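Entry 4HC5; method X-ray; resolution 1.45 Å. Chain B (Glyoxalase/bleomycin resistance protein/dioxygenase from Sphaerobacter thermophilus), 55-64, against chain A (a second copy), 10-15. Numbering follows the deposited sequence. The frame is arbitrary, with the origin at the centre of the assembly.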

# COMPACT_ATOMS: atom_id res chain seq x y z
N VAL B 55 -0.67 5.56 -10.78
CA VAL B 55 0.44 4.64 -10.77
C VAL B 55 1.73 5.33 -11.23
O VAL B 55 1.68 6.16 -12.15
CB VAL B 55 0.15 3.38 -11.67
CG1 VAL B 55 0.12 3.75 -13.18
CG2 VAL B 55 1.09 2.23 -11.35
N PRO B 56 2.85 5.01 -10.65
CA PRO B 56 4.10 5.50 -11.24
C PRO B 56 4.25 4.87 -12.67
O PRO B 56 3.97 3.68 -12.85
CB PRO B 56 5.18 4.97 -10.29
CG PRO B 56 4.46 4.83 -8.98
CD PRO B 56 3.10 4.29 -9.38
N PRO B 57 4.75 5.64 -13.63
CA PRO B 57 4.77 5.14 -14.99
C PRO B 57 5.55 3.86 -15.16
O PRO B 57 6.65 3.75 -14.67
CB PRO B 57 5.44 6.27 -15.77
CG PRO B 57 5.11 7.47 -14.96
CD PRO B 57 5.14 7.05 -13.51
N GLY B 58 4.90 2.88 -15.74
CA GLY B 58 5.51 1.57 -15.97
C GLY B 58 5.39 0.54 -14.82
O GLY B 58 5.81 -0.63 -14.99
N ALA B 59 4.93 1.00 -13.65
CA ALA B 59 4.91 0.19 -12.42
C ALA B 59 3.61 -0.61 -12.31
O ALA B 59 2.60 -0.28 -12.90
CB ALA B 59 5.13 1.07 -11.18
N GLN B 60 3.65 -1.61 -11.43
CA GLN B 60 2.50 -2.51 -11.25
C GLN B 60 1.47 -2.00 -10.23
O GLN B 60 0.33 -1.85 -10.54
CB GLN B 60 3.01 -3.87 -10.84
CG GLN B 60 1.91 -4.90 -10.74
CD GLN B 60 2.48 -6.25 -10.49
OE1 GLN B 60 3.26 -6.47 -9.53
NE2 GLN B 60 2.11 -7.19 -11.35
N THR B 61 1.90 -1.76 -9.00
CA THR B 61 0.93 -1.45 -7.92
C THR B 61 0.52 -0.00 -7.97
O THR B 61 1.35 0.93 -8.06
CB THR B 61 1.54 -1.88 -6.61
OG1 THR B 61 1.82 -3.28 -6.56
CG2 THR B 61 0.64 -1.44 -5.43
N GLN B 62 -0.75 0.21 -7.85
CA GLN B 62 -1.37 1.51 -7.86
C GLN B 62 -1.60 2.06 -6.45
O GLN B 62 -1.59 1.35 -5.46
CB GLN B 62 -2.68 1.43 -8.66
CG GLN B 62 -2.55 0.91 -10.11
CD GLN B 62 -3.85 0.48 -10.72
OE1 GLN B 62 -4.98 0.97 -10.36
NE2 GLN B 62 -3.70 -0.36 -11.72
N VAL B 63 -1.90 3.36 -6.44
CA VAL B 63 -2.38 4.09 -5.25
C VAL B 63 -3.80 4.61 -5.50
O VAL B 63 -4.01 5.38 -6.44
CB VAL B 63 -1.46 5.24 -4.80
CG1 VAL B 63 -1.96 6.00 -3.58
CG2 VAL B 63 -0.03 4.71 -4.59
N ALA B 64 -4.76 4.19 -4.66
CA ALA B 64 -6.12 4.67 -4.70
C ALA B 64 -6.20 5.94 -3.92
O ALA B 64 -5.67 6.07 -2.80
CB ALA B 64 -7.07 3.59 -4.18
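Chain A, residues 10-15: MIAYVH

Chain A 10-15 lies across chain B 55-64 without a direct hydrogen bond between the two stretches. Apolar packing and two bridging waters hold them together, and the surface buried is 293 Å², both sides summed. The register advances in the same sense along both chains: Ala B59 faces Tyr A13 with 5.5 Å between their CA atoms, and Thr B61 faces Val A14 with 6.6 Å between theirs.

On the chain B side, the backbone enters a type II turn from Pro B56 to Ala B59, closed by a hydrogen bond from Ala B59 N to Pro B56 O at 3.0 Å. Gly B58, at phi/psi 88/-10, takes the position in the turn where a CB would jam against the carbonyl oxygen of Pro B57. Beyond the turn the chain runs on through Gln B60 and Thr B61 into the strand that begins at Gln B62. Ile A11 is extended (-133/123), the chain kinks at Ala A12 (-80/-47), and it is extended again at Tyr A13 (-169/166), where the strand begins, and Val A14 (-79/116).

Val A14 covers the most surface. Its CA-to-CB bond points toward chain B, and with chi1 in the t well (177°) its CG2 methyl reaches into the space between the turn and the following strand. There Val A14 CG2 lies 4.0 Å from Val B63 CG2, 4.0 Å from Thr B61 O and, more loosely, 4.5 Å from Pro B56 CG. Thr B61 also directs its CB toward chain A, yet its side chain comes no closer than 4.8 Å, while its OG1 is hydrogen-bonded elsewhere in the structure.

Pro B56 is the main counterpart on chain B. Its ring, with C-gamma exo pucker, rests on the backbone of the kink: Pro B56 CB is 3.5 Å from Ile A11 O and 3.6 Å from Ala A12 O, and Pro B56 CG is 3.9 Å from Tyr A13 CA. The same CG approaches Ile A11 CG2 at 4.0 Å. The rest of the Ile A11 side chain, with both chi angles in the m well, leads away from chain B, so CG2 is the methyl that packs on the proline.

Ala B59 closes the other end of the turn. Its CB sits 3.6 Å from Ala A12 O and 3.8 Å from Tyr A13 CB. Ala A12 turns its own CB away and meets chain B through its carbonyl, whereas the Tyr A13 side chain leads its ring away from the contact.

Two waters satisfy backbone groups that do not meet directly. The O of water 1 lies 2.7 Å from Ala A12 O and 2.8 Å from Pro B57 O and donates to both, joining two carbonyls that cannot bond to each other. The O of water 2 lies 2.9 Å from Val A14 N, from which it accepts, and 2.8 Å from Thr B61 O, to which it donates, bridging the strand start of chain A to the loop of chain B.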

# COMPACT_ATOMS: atom_id res chain seq x y z
N MSE A 10 10.24 11.18 -11.43
CA MSE A 10 10.22 11.55 -10.03
C MSE A 10 10.16 10.20 -9.23
O MSE A 10 10.96 10.00 -8.38
CB MSE A 10 9.06 12.47 -9.69
CG MSE A 10 8.95 13.77 -10.45
SE MSE A 10 10.40 14.89 -9.89
CE MSE A 10 11.66 14.49 -11.30
N ILE A 11 9.25 9.30 -9.60
CA ILE A 11 8.97 8.08 -8.84
C ILE A 11 8.91 6.84 -9.71
O ILE A 11 8.17 6.81 -10.62
CB ILE A 11 7.60 8.22 -8.14
CG1 ILE A 11 7.53 9.51 -7.35
CG2 ILE A 11 7.29 7.01 -7.28
CD1 ILE A 11 8.53 9.60 -6.25
N ALA A 12 9.74 5.86 -9.40
CA ALA A 12 9.84 4.61 -10.18
C ALA A 12 8.72 3.62 -9.83
O ALA A 12 8.15 2.97 -10.69
CB ALA A 12 11.21 3.95 -10.03
N TYR A 13 8.47 3.42 -8.54
CA TYR A 13 7.45 2.46 -8.09
C TYR A 13 7.17 2.63 -6.61
O TYR A 13 7.96 3.24 -5.89
CB TYR A 13 7.85 1.00 -8.47
CG TYR A 13 9.10 0.45 -7.86
CD1 TYR A 13 10.34 0.60 -8.51
CD2 TYR A 13 9.08 -0.32 -6.67
CE1 TYR A 13 11.51 0.11 -7.94
CE2 TYR A 13 10.25 -0.81 -6.13
CZ TYR A 13 11.45 -0.62 -6.75
OH TYR A 13 12.61 -1.13 -6.21
N VAL A 14 6.07 2.01 -6.20
CA VAL A 14 5.72 1.85 -4.78
C VAL A 14 6.56 0.71 -4.19
O VAL A 14 6.46 -0.44 -4.61
CB VAL A 14 4.25 1.62 -4.59
CG1 VAL A 14 3.98 1.39 -3.07
CG2 VAL A 14 3.41 2.77 -5.16
N HIS A 15 7.43 1.02 -3.23
CA HIS A 15 8.24 -0.01 -2.58
C HIS A 15 7.38 -0.97 -1.73
O HIS A 15 7.53 -2.20 -1.80
CB HIS A 15 9.32 0.63 -1.69
CG HIS A 15 10.13 -0.38 -1.00
ND1 HIS A 15 9.76 -0.92 0.21
CD2 HIS A 15 11.24 -1.05 -1.39
CE1 HIS A 15 10.66 -1.89 0.54
NE2 HIS A 15 11.55 -1.98 -0.44
O HOH W 1 8.52 2.15 -13.24
O HOH W 2 4.19 0.76 -7.97